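Local coordinates for protein dimethylsulfoniopropionate lyase (Roseovarius nubinhibens, PDB 4B29) that probably cleaves dimethylsulfoniopropionate, releasing dimethyl sulfide, at a metal site inside a cupin barrel, at residues R46-W51 and L203-G208; L132-G137 and L199-W204; E149-E154 and H183-P188; F165-A170 and Q179-P184. All coordinates share one frame; numbering follows the deposited sequence. Where two conformers were deposited one is given.

Contact 1. Residues R46-W51 and L203-G208; sequences RAFATW and LWRGAG
R205 lays its side chain over the ring of F48, and L203 joins them from the same strand; these three residues bury most of the surface where helix 43-48 ends against the last residues of strand 198-205. CD of R205 sits over the centre of the F48 ring, 3.5 Å from the centroid, so the middle of the ring receives a CH-pi contact. The guanidinium runs on past the centre: its plane is turned only 6° from that of the ring, and R205 CZ lies 4.3 Å from the F48 ring centroid, an off-centre cation-pi stack. With chi1 at 78°, CG of R205 is tucked between the backbone N and the carbonyl carbon, and the chain then runs extended to NE, carrying the flat end over the rim of the ring toward the backbone of F48. There R205 NH1 donates to F48 O at 2.9 Å, in the carbonyl plane and on a lone pair. Because A49 is the first residue to leave helical geometry, this carbonyl belongs to the C-terminal end of the helix, where a positive group would be expected to sit well. NE has its own partner, a salt bridge to E153, so the guanidinium is gripped from two directions. L203 meets the ring obliquely, CB lying 3.6 Å from F48 CE2, while the backbone of W204 comes to the ring edge. The contact thus pins the short helix to the central sheet: F48 also reaches L155 on strand 153-159, L203 touches H39 of helix 24-41, and W51 packs against L32 and A35 of that same helix.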
# COMPACT_ATOMS: atom_id res chain seq x y z
N ARG A 46 8.29 -3.72 12.96
CA ARG A 46 8.25 -3.60 14.42
C ARG A 46 9.05 -2.40 14.92
O ARG A 46 8.66 -1.76 15.91
CB ARG A 46 8.77 -4.89 15.07
CG ARG A 46 8.01 -6.12 14.53
CD ARG A 46 8.06 -7.28 15.54
NE ARG A 46 9.43 -7.58 15.98
CZ ARG A 46 10.27 -8.40 15.34
NH1 ARG A 46 9.95 -9.02 14.18
NH2 ARG A 46 11.46 -8.58 15.88
N ALA A 47 10.18 -2.14 14.26
CA ALA A 47 10.99 -0.98 14.63
C ALA A 47 10.30 0.35 14.33
O ALA A 47 10.55 1.37 15.03
CB ALA A 47 12.37 -1.03 13.90
N PHE A 48 9.47 0.39 13.28
CA PHE A 48 8.87 1.62 12.83
C PHE A 48 7.67 1.99 13.69
O PHE A 48 7.46 3.17 14.00
CB PHE A 48 8.42 1.42 11.39
CG PHE A 48 7.94 2.68 10.67
CD1 PHE A 48 8.84 3.57 10.07
CD2 PHE A 48 6.56 2.90 10.54
CE1 PHE A 48 8.35 4.68 9.32
CE2 PHE A 48 6.06 4.01 9.80
CZ PHE A 48 6.96 4.88 9.17
N ALA A 49 6.90 0.99 14.08
CA ALA A 49 5.66 1.27 14.88
C ALA A 49 5.21 0.04 15.62
O ALA A 49 5.30 -1.08 15.08
CB ALA A 49 4.54 1.75 13.95
N THR A 50 4.70 0.22 16.85
CA THR A 50 4.06 -0.87 17.55
C THR A 50 2.68 -1.12 16.94
O THR A 50 1.97 -0.17 16.59
CB THR A 50 3.92 -0.47 19.04
OG1 THR A 50 5.24 -0.24 19.53
CG2 THR A 50 3.31 -1.61 19.85
N TRP A 51 2.27 -2.38 16.84
CA TRP A 51 0.94 -2.64 16.29
C TRP A 51 -0.10 -2.17 17.31
O TRP A 51 0.02 -2.55 18.45
CB TRP A 51 0.76 -4.14 16.08
CG TRP A 51 -0.52 -4.46 15.32
CD1 TRP A 51 -1.70 -4.91 15.87
CD2 TRP A 51 -0.74 -4.33 13.93
NE1 TRP A 51 -2.63 -5.08 14.88
CE2 TRP A 51 -2.07 -4.76 13.67
CE3 TRP A 51 0.07 -3.93 12.84
CZ2 TRP A 51 -2.63 -4.77 12.39
CZ3 TRP A 51 -0.49 -3.97 11.55
CH2 TRP A 51 -1.83 -4.38 11.34
N LEU A 203 3.38 1.37 6.00
CA LEU A 203 3.08 2.06 7.28
C LEU A 203 3.46 3.54 7.18
O LEU A 203 4.41 3.95 6.44
CB LEU A 203 3.94 1.49 8.41
CG LEU A 203 3.95 -0.05 8.62
CD1 LEU A 203 4.73 -0.42 9.84
CD2 LEU A 203 2.47 -0.56 8.73
N TRP A 204 2.77 4.36 8.00
CA TRP A 204 3.06 5.81 8.01
C TRP A 204 3.14 6.27 9.45
O TRP A 204 2.45 5.71 10.33
CB TRP A 204 1.89 6.61 7.39
CG TRP A 204 1.45 6.22 6.01
CD1 TRP A 204 0.89 4.99 5.57
CD2 TRP A 204 1.63 7.00 4.85
NE1 TRP A 204 0.65 5.07 4.23
CE2 TRP A 204 1.09 6.28 3.76
CE3 TRP A 204 2.16 8.28 4.62
CZ2 TRP A 204 1.09 6.78 2.44
CZ3 TRP A 204 2.15 8.80 3.28
CH2 TRP A 204 1.60 8.06 2.23
N ARG A 205 4.02 7.24 9.70
CA ARG A 205 4.10 7.81 11.04
C ARG A 205 4.60 9.25 11.01
O ARG A 205 5.09 9.74 9.97
CB ARG A 205 5.00 6.99 11.97
CG ARG A 205 6.50 7.28 11.68
CD ARG A 205 7.37 6.27 12.44
NE ARG A 205 8.80 6.64 12.20
CZ ARG A 205 9.83 6.03 12.78
NH1 ARG A 205 9.66 4.98 13.61
NH2 ARG A 205 11.08 6.48 12.53
N GLY A 206 4.46 9.92 12.16
CA GLY A 206 5.22 11.20 12.31
C GLY A 206 4.35 12.43 12.10
O GLY A 206 3.12 12.35 11.93
N ALA A 207 5.00 13.58 12.06
CA ALA A 207 4.31 14.83 11.70
C ALA A 207 3.60 14.70 10.38
O ALA A 207 4.10 14.11 9.41
CB ALA A 207 5.35 15.99 11.61
N GLY A 208 2.38 15.23 10.31
CA GLY A 208 1.66 15.18 9.04
C GLY A 208 0.94 13.84 8.79
O GLY A 208 0.39 13.68 7.70

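Contact 2. Residues L132-G137 and L199-W204; sequences LRVTVG and LTLVLW. With EDO (1,2-ethanediol), chain F.
T135 and W204 meet through a nearly straight indole bond: W204 NE1 donates to T135 OG1 at 2.9 Å, with an N-H...O angle of 172° and the oxygen practically in the ring plane. A chi1 of 60° turns OG1 to that side, where it also hydrogen-bonds O2 of the ethanediol. The diol's other hydroxyl is taken up by T200, whose OG1 lies 2.8 Å from O1, so the small molecule spans two threonines of neighbouring strands. The backbones form an antiparallel ladder. T135 and V202 satisfy each other's N-H and C=O, as do G137 and T200, with T200 N 2.8 Å from G137 O; G137 N has a longer bond to T200 O, 3.2 Å, and a weak one to T200 OG1. R133 O accepts from W204 N. The R133 guanidinium stands over the indole, R133 NH1 3.3 Å from W204 CE2 in a cation-pi contact, while NH2 is held by a salt bridge to D212. V134, V136, L201 and L203 interleave on the opposite face from T135 and V202. In the mixed sheet of the cupin fold this pair lies between strands 115-122 and 153-159, and helix 83-92 covers V136 and L199 through L89.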
# COMPACT_ATOMS: atom_id res chain seq x y z
N LEU A 132 -1.48 4.45 14.20
CA LEU A 132 -0.72 4.04 13.03
C LEU A 132 -1.59 4.29 11.82
O LEU A 132 -2.79 4.50 11.96
CB LEU A 132 -0.49 2.54 13.16
CG LEU A 132 0.48 1.90 12.13
CD1 LEU A 132 1.81 2.77 11.92
CD2 LEU A 132 0.74 0.48 12.63
N ARG A 133 -0.97 4.30 10.63
CA ARG A 133 -1.76 4.27 9.42
C ARG A 133 -1.14 3.19 8.52
O ARG A 133 0.11 3.13 8.41
CB ARG A 133 -1.72 5.63 8.77
CG ARG A 133 -2.47 5.75 7.51
CD ARG A 133 -2.38 7.21 7.03
NE ARG A 133 -3.33 7.49 5.96
CZ ARG A 133 -3.03 7.85 4.72
NH1 ARG A 133 -1.77 7.93 4.31
NH2 ARG A 133 -3.99 8.12 3.88
N VAL A 134 -2.00 2.35 7.96
CA VAL A 134 -1.56 1.23 7.11
C VAL A 134 -2.32 1.37 5.80
O VAL A 134 -3.55 1.33 5.77
CB VAL A 134 -1.92 -0.12 7.74
CG1 VAL A 134 -1.44 -1.25 6.79
CG2 VAL A 134 -1.28 -0.31 9.09
N THR A 135 -1.59 1.53 4.69
CA THR A 135 -2.23 1.61 3.38
C THR A 135 -1.72 0.49 2.48
O THR A 135 -0.70 -0.13 2.76
CB THR A 135 -2.05 2.95 2.65
OG1 THR A 135 -0.64 3.19 2.43
CG2 THR A 135 -2.63 4.09 3.48
N VAL A 136 -2.48 0.25 1.42
CA VAL A 136 -2.12 -0.81 0.45
C VAL A 136 -2.20 -0.20 -0.94
O VAL A 136 -3.15 0.54 -1.24
CB VAL A 136 -3.15 -2.01 0.56
CG1 VAL A 136 -3.01 -2.97 -0.68
CG2 VAL A 136 -2.93 -2.77 1.86
N GLY A 137 -1.22 -0.50 -1.83
CA GLY A 137 -1.28 0.03 -3.19
C GLY A 137 -1.06 -1.13 -4.17
O GLY A 137 -0.42 -2.15 -3.80
N LEU A 199 2.22 -5.24 -5.52
CA LEU A 199 1.19 -5.03 -4.48
C LEU A 199 1.97 -4.73 -3.20
O LEU A 199 2.88 -5.49 -2.83
CB LEU A 199 0.38 -6.31 -4.34
CG LEU A 199 -0.71 -6.39 -3.23
CD1 LEU A 199 -1.80 -5.35 -3.50
CD2 LEU A 199 -1.30 -7.83 -3.12
N THR A 200 1.62 -3.61 -2.53
CA THR A 200 2.44 -3.13 -1.39
C THR A 200 1.56 -2.95 -0.16
O THR A 200 0.33 -2.77 -0.29
CB THR A 200 3.07 -1.76 -1.68
OG1 THR A 200 2.03 -0.83 -2.01
CG2 THR A 200 4.05 -1.88 -2.93
N LEU A 201 2.20 -2.99 1.00
CA LEU A 201 1.50 -2.68 2.26
C LEU A 201 2.46 -1.74 3.00
O LEU A 201 3.66 -2.05 3.16
CB LEU A 201 1.18 -3.98 3.04
CG LEU A 201 0.33 -3.63 4.29
CD1 LEU A 201 -0.73 -4.73 4.57
CD2 LEU A 201 1.29 -3.50 5.47
N VAL A 202 1.95 -0.59 3.43
CA VAL A 202 2.84 0.53 3.80
C VAL A 202 2.41 1.09 5.16
O VAL A 202 1.21 1.22 5.41
CB VAL A 202 2.68 1.63 2.74
CG1 VAL A 202 3.50 2.89 3.08
CG2 VAL A 202 3.10 1.06 1.35
N LEU A 203 3.38 1.37 6.00
CA LEU A 203 3.08 2.06 7.28
C LEU A 203 3.46 3.54 7.18
O LEU A 203 4.41 3.95 6.44
CB LEU A 203 3.94 1.49 8.41
CG LEU A 203 3.95 -0.05 8.62
CD1 LEU A 203 4.73 -0.42 9.84
CD2 LEU A 203 2.47 -0.56 8.73
N TRP A 204 2.77 4.36 8.00
CA TRP A 204 3.06 5.81 8.01
C TRP A 204 3.14 6.27 9.45
O TRP A 204 2.45 5.71 10.33
CB TRP A 204 1.89 6.61 7.39
CG TRP A 204 1.45 6.22 6.01
CD1 TRP A 204 0.89 4.99 5.57
CD2 TRP A 204 1.63 7.00 4.85
NE1 TRP A 204 0.65 5.07 4.23
CE2 TRP A 204 1.09 6.28 3.76
CE3 TRP A 204 2.16 8.28 4.62
CZ2 TRP A 204 1.09 6.78 2.44
CZ3 TRP A 204 2.15 8.80 3.28
CH2 TRP A 204 1.60 8.06 2.23
C1 EDO F . 0.97 2.48 -0.60
O1 EDO F . 1.73 1.88 -1.65
C2 EDO F . -0.06 3.35 -1.27
O2 EDO F . -0.64 4.07 -0.20

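Contact 3. Residues E149-E154 and H183-P188; sequences EHLPEE and HPANAP. With ZN (zinc ion), chain J.
E154 and H183 lie side by side, and their first torsions set them up: chi1 of 152° swings the glutamate chain away from its backbone N, while chi1 of -69° keeps the imidazole beside its own. H183 ND1 then donates to E154 OE1 at 2.9 Å, almost straight and in the ring plane, meeting the oxygen on its anti side, about 33° out of the carboxylate plane. The same OE1 binds the zinc ion at 2.0 Å, so H183 acts from the second shell, holding a metal ligand in place. H150 supplies another ligand, NE2 at 2.1 Å from zinc, and its ring rotation is fixed by H150 ND1 donating to P152 O at 2.9 Å. H150 and E154 on one segment, with H189 just beyond the other, supply the three protein ligands of the zinc in this cupin-family protein. The backbones of E154 and H183 pair in both directions, after which 183-188 rounds a type II turn, P184 to A187. N186 sits in that turn with positive phi and donates from its N to H150 O. Its side chain lies along L151, N186 ND2 3.4 Å from L151 CA. Water bridges the polar groups on the outer side: two molecules link E149 OE2 to N186, one at O and one at ND2, while E149 OE1 goes to S216. Another water joins E153 OE2 to A185 N, accepting from the amide at 2.9 Å; E153 OE1 is salt-bridged to R205.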
# COMPACT_ATOMS: atom_id res chain seq x y z
N GLU A 149 5.61 13.24 -2.91
CA GLU A 149 6.21 13.51 -1.62
C GLU A 149 5.12 13.86 -0.61
O GLU A 149 3.97 14.12 -0.99
CB GLU A 149 7.19 14.70 -1.71
CG GLU A 149 6.45 15.99 -2.16
CD GLU A 149 7.44 17.08 -2.38
OE1 GLU A 149 8.06 17.10 -3.46
OE2 GLU A 149 7.65 17.86 -1.43
N HIS A 150 5.49 13.84 0.66
CA HIS A 150 4.55 14.18 1.73
C HIS A 150 5.35 14.37 3.02
O HIS A 150 6.42 13.75 3.22
CB HIS A 150 3.51 13.06 1.94
CG HIS A 150 4.08 11.69 1.80
ND1 HIS A 150 4.87 11.10 2.76
CD2 HIS A 150 4.02 10.82 0.77
CE1 HIS A 150 5.27 9.90 2.34
NE2 HIS A 150 4.75 9.71 1.13
N LEU A 151 4.76 15.14 3.95
CA LEU A 151 5.45 15.33 5.23
C LEU A 151 5.66 14.03 6.08
O LEU A 151 6.72 13.82 6.61
CB LEU A 151 4.70 16.42 6.05
CG LEU A 151 5.23 16.68 7.44
CD1 LEU A 151 6.69 17.24 7.43
CD2 LEU A 151 4.27 17.72 8.10
N PRO A 152 4.62 13.17 6.25
CA PRO A 152 4.80 12.01 7.13
C PRO A 152 5.84 11.03 6.58
O PRO A 152 6.06 10.97 5.35
CB PRO A 152 3.40 11.32 7.13
CG PRO A 152 2.64 11.90 5.94
CD PRO A 152 3.21 13.34 5.84
N GLU A 153 6.50 10.38 7.50
CA GLU A 153 7.41 9.25 7.12
C GLU A 153 6.60 8.05 6.69
O GLU A 153 5.46 7.86 7.13
CB GLU A 153 8.22 8.86 8.33
CG GLU A 153 9.24 10.00 8.74
CD GLU A 153 9.99 9.64 9.97
OE1 GLU A 153 9.85 8.49 10.46
OE2 GLU A 153 10.80 10.44 10.50
N GLU A 154 7.22 7.18 5.89
CA GLU A 154 6.48 6.02 5.39
C GLU A 154 7.47 4.87 5.31
O GLU A 154 8.66 5.08 5.10
CB GLU A 154 6.00 6.45 4.01
CG GLU A 154 5.80 5.47 3.03
CD GLU A 154 5.17 6.06 1.78
OE1 GLU A 154 5.86 6.71 0.97
OE2 GLU A 154 4.00 5.80 1.55
N HIS A 183 10.96 5.93 3.72
CA HIS A 183 10.97 7.24 3.06
C HIS A 183 10.93 8.33 4.11
O HIS A 183 9.94 8.47 4.81
CB HIS A 183 9.75 7.41 2.16
CG HIS A 183 9.78 6.50 0.95
ND1 HIS A 183 8.63 6.06 0.32
CD2 HIS A 183 10.81 5.89 0.32
CE1 HIS A 183 8.97 5.27 -0.69
NE2 HIS A 183 10.28 5.17 -0.72
N PRO A 184 12.02 9.08 4.27
CA PRO A 184 12.03 10.11 5.29
C PRO A 184 11.07 11.24 4.92
O PRO A 184 10.67 11.41 3.75
CB PRO A 184 13.48 10.66 5.29
CG PRO A 184 14.25 9.77 4.37
CD PRO A 184 13.31 8.90 3.54
N ALA A 185 10.71 12.02 5.95
CA ALA A 185 9.78 13.12 5.72
C ALA A 185 10.16 14.02 4.57
O ALA A 185 11.34 14.47 4.45
CB ALA A 185 9.71 13.98 7.03
N ASN A 186 9.18 14.34 3.72
CA ASN A 186 9.30 15.31 2.61
C ASN A 186 10.28 14.84 1.48
O ASN A 186 10.46 15.59 0.51
CB ASN A 186 9.80 16.69 3.10
CG ASN A 186 8.80 17.41 4.00
OD1 ASN A 186 9.17 17.99 5.09
ND2 ASN A 186 7.57 17.44 3.56
N ALA A 187 10.87 13.64 1.60
CA ALA A 187 11.82 13.23 0.55
C ALA A 187 11.04 12.71 -0.67
O ALA A 187 10.25 11.78 -0.53
CB ALA A 187 12.78 12.14 1.08
N PRO A 188 11.24 13.31 -1.87
CA PRO A 188 10.48 12.80 -2.99
C PRO A 188 10.91 11.38 -3.35
O PRO A 188 12.10 11.03 -3.22
CB PRO A 188 10.81 13.75 -4.12
CG PRO A 188 11.21 15.04 -3.44
CD PRO A 188 11.91 14.60 -2.18
ZN ZN J . 5.07 8.14 -0.16
O HOH W 1 10.36 18.00 -0.51
O HOH W 2 6.39 17.24 1.18
O HOH W 3 7.93 12.32 1.04
O HOH W 4 8.02 10.68 3.27
O HOH W 5 12.07 11.86 8.45

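Contact 4. Residues F165-A170 and Q179-P184; sequences FHLRNA and QTRFHP
Side chains packing between two sheets of the cupin barrel make this contact: strand 163-167 belongs to one sheet and strand 180-183 edges the other, with their short segments running roughly parallel, 23° apart and 9.3 Å between axes. At that spacing no backbone bonds join them, and L167 and R181 bridge the gap. R181 extends its chain from CG to NE and brings its guanidinium under L167, whose CB lies over one face, 3.7 Å from R181 CZ. L167 reaches further with its two methyls: CD1 approaches H183 CD2 at 4.0 Å, and CD2 comes within 4.1 Å of P184 CD. A water ties the polar atoms between the strands together. It accepts from R181 NH1 at 3.1 Å, hydrogen-bonds H183 NE2 at 2.8 Å and gives a weak bond to H166 O. The H183 ring is therefore held at both nitrogens, its ND1 being bonded to E154 of the zinc site. Y156 of strand 153-159 packs edge-to-face with F165 and also meets the H183 ring. Beyond L167 the chain makes a type II turn to A170, next to P171, whose carbonyl O accepts from R181 NH2; that same nitrogen has A170 CB 3.5 Å away.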
# COMPACT_ATOMS: atom_id res chain seq x y z
N PHE A 165 12.32 1.12 -7.05
CA PHE A 165 12.04 2.25 -6.14
C PHE A 165 13.10 3.32 -6.19
O PHE A 165 14.29 3.01 -6.04
CB PHE A 165 11.92 1.72 -4.72
CG PHE A 165 10.59 1.05 -4.46
CD1 PHE A 165 10.32 -0.26 -4.94
CD2 PHE A 165 9.59 1.77 -3.79
CE1 PHE A 165 9.08 -0.89 -4.71
CE2 PHE A 165 8.33 1.15 -3.53
CZ PHE A 165 8.08 -0.16 -3.98
N HIS A 166 12.65 4.56 -6.41
CA HIS A 166 13.50 5.75 -6.50
C HIS A 166 13.29 6.62 -5.28
O HIS A 166 12.13 6.75 -4.80
CB HIS A 166 13.09 6.59 -7.72
CG HIS A 166 13.04 5.82 -9.01
ND1 HIS A 166 14.19 5.46 -9.69
CD2 HIS A 166 11.99 5.35 -9.73
CE1 HIS A 166 13.85 4.79 -10.79
NE2 HIS A 166 12.52 4.72 -10.84
N LEU A 167 14.36 7.21 -4.78
CA LEU A 167 14.25 8.15 -3.63
C LEU A 167 15.30 9.21 -3.77
O LEU A 167 16.47 8.90 -3.99
CB LEU A 167 14.48 7.34 -2.32
CG LEU A 167 14.54 8.12 -1.00
CD1 LEU A 167 13.20 8.87 -0.73
CD2 LEU A 167 14.91 7.18 0.17
N ARG A 168 14.93 10.48 -3.60
CA ARG A 168 15.93 11.53 -3.73
C ARG A 168 17.04 11.31 -2.71
O ARG A 168 16.80 10.91 -1.55
CB ARG A 168 15.29 12.91 -3.58
CG ARG A 168 14.42 13.32 -4.82
CD ARG A 168 15.14 13.39 -6.26
NE ARG A 168 16.28 14.27 -6.24
CZ ARG A 168 16.26 15.61 -6.43
NH1 ARG A 168 15.12 16.24 -6.66
NH2 ARG A 168 17.40 16.32 -6.37
N ASN A 169 18.29 11.55 -3.15
CA ASN A 169 19.45 11.47 -2.27
C ASN A 169 19.69 10.03 -1.77
O ASN A 169 20.30 9.84 -0.75
CB ASN A 169 19.28 12.46 -1.10
CG ASN A 169 20.52 12.56 -0.21
OD1 ASN A 169 21.66 12.65 -0.69
ND2 ASN A 169 20.29 12.56 1.09
N ALA A 170 19.21 9.03 -2.52
CA ALA A 170 19.43 7.64 -2.11
C ALA A 170 19.51 6.76 -3.36
O ALA A 170 19.11 7.16 -4.46
CB ALA A 170 18.26 7.16 -1.17
N GLN A 179 10.74 -7.30 1.18
CA GLN A 179 11.72 -6.22 1.31
C GLN A 179 10.96 -4.95 1.68
O GLN A 179 9.76 -4.85 1.43
CB GLN A 179 12.52 -6.04 0.03
CG GLN A 179 13.49 -7.24 -0.16
CD GLN A 179 14.38 -6.97 -1.36
OE1 GLN A 179 13.99 -7.22 -2.51
NE2 GLN A 179 15.55 -6.47 -1.10
N THR A 180 11.68 -4.01 2.29
CA THR A 180 11.06 -2.75 2.77
C THR A 180 11.87 -1.56 2.34
O THR A 180 13.05 -1.69 1.91
CB THR A 180 10.95 -2.72 4.33
OG1 THR A 180 12.26 -2.71 4.96
CG2 THR A 180 10.11 -3.94 4.84
N ARG A 181 11.27 -0.38 2.43
CA ARG A 181 12.07 0.82 2.23
C ARG A 181 11.50 1.97 3.04
O ARG A 181 10.27 2.21 2.93
CB ARG A 181 12.11 1.23 0.78
CG ARG A 181 13.36 2.21 0.68
CD ARG A 181 13.39 3.08 -0.53
NE ARG A 181 14.78 3.55 -0.58
CZ ARG A 181 15.46 3.78 -1.69
NH1 ARG A 181 14.87 3.73 -2.86
NH2 ARG A 181 16.75 4.06 -1.56
N PHE A 182 12.38 2.68 3.78
CA PHE A 182 11.96 3.86 4.56
C PHE A 182 12.01 5.12 3.69
O PHE A 182 13.04 5.36 2.98
CB PHE A 182 12.93 4.01 5.71
CG PHE A 182 12.75 5.27 6.51
CD1 PHE A 182 11.61 5.43 7.29
CD2 PHE A 182 13.74 6.23 6.55
CE1 PHE A 182 11.45 6.56 8.09
CE2 PHE A 182 13.58 7.40 7.37
CZ PHE A 182 12.44 7.55 8.13
N HIS A 183 10.96 5.93 3.72
CA HIS A 183 10.97 7.24 3.06
C HIS A 183 10.93 8.33 4.11
O HIS A 183 9.94 8.47 4.81
CB HIS A 183 9.75 7.41 2.16
CG HIS A 183 9.78 6.50 0.95
ND1 HIS A 183 8.63 6.06 0.32
CD2 HIS A 183 10.81 5.89 0.32
CE1 HIS A 183 8.97 5.27 -0.69
NE2 HIS A 183 10.28 5.17 -0.72
N PRO A 184 12.02 9.08 4.27
CA PRO A 184 12.03 10.11 5.29
C PRO A 184 11.07 11.24 4.92
O PRO A 184 10.67 11.41 3.75
CB PRO A 184 13.48 10.66 5.29
CG PRO A 184 14.25 9.77 4.37
CD PRO A 184 13.31 8.90 3.54
O HOH W 6 11.92 4.64 -2.94

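Starting from the N terminus, contact 1 closes the widest loop, bringing the end of helix 43-48 to residues 203-208. Contact 2 opens at 132 and ends on the same strand as contact 1, 198-205, sharing L203 and W204 with it. Contact 3, from 149 to 188, lies inside the loops of both, and so does contact 4, which opens at 165 and ends on the same stretch as contact 3, sharing H183 and P184. The contacts also touch one another: contacts 1 and 3 meet through the R205-E153 bridge, and W204 packs on H150 and E154. Together they tie helix 43-48, the mixed sheet and the facing sheet together, contact 3 holding the zinc.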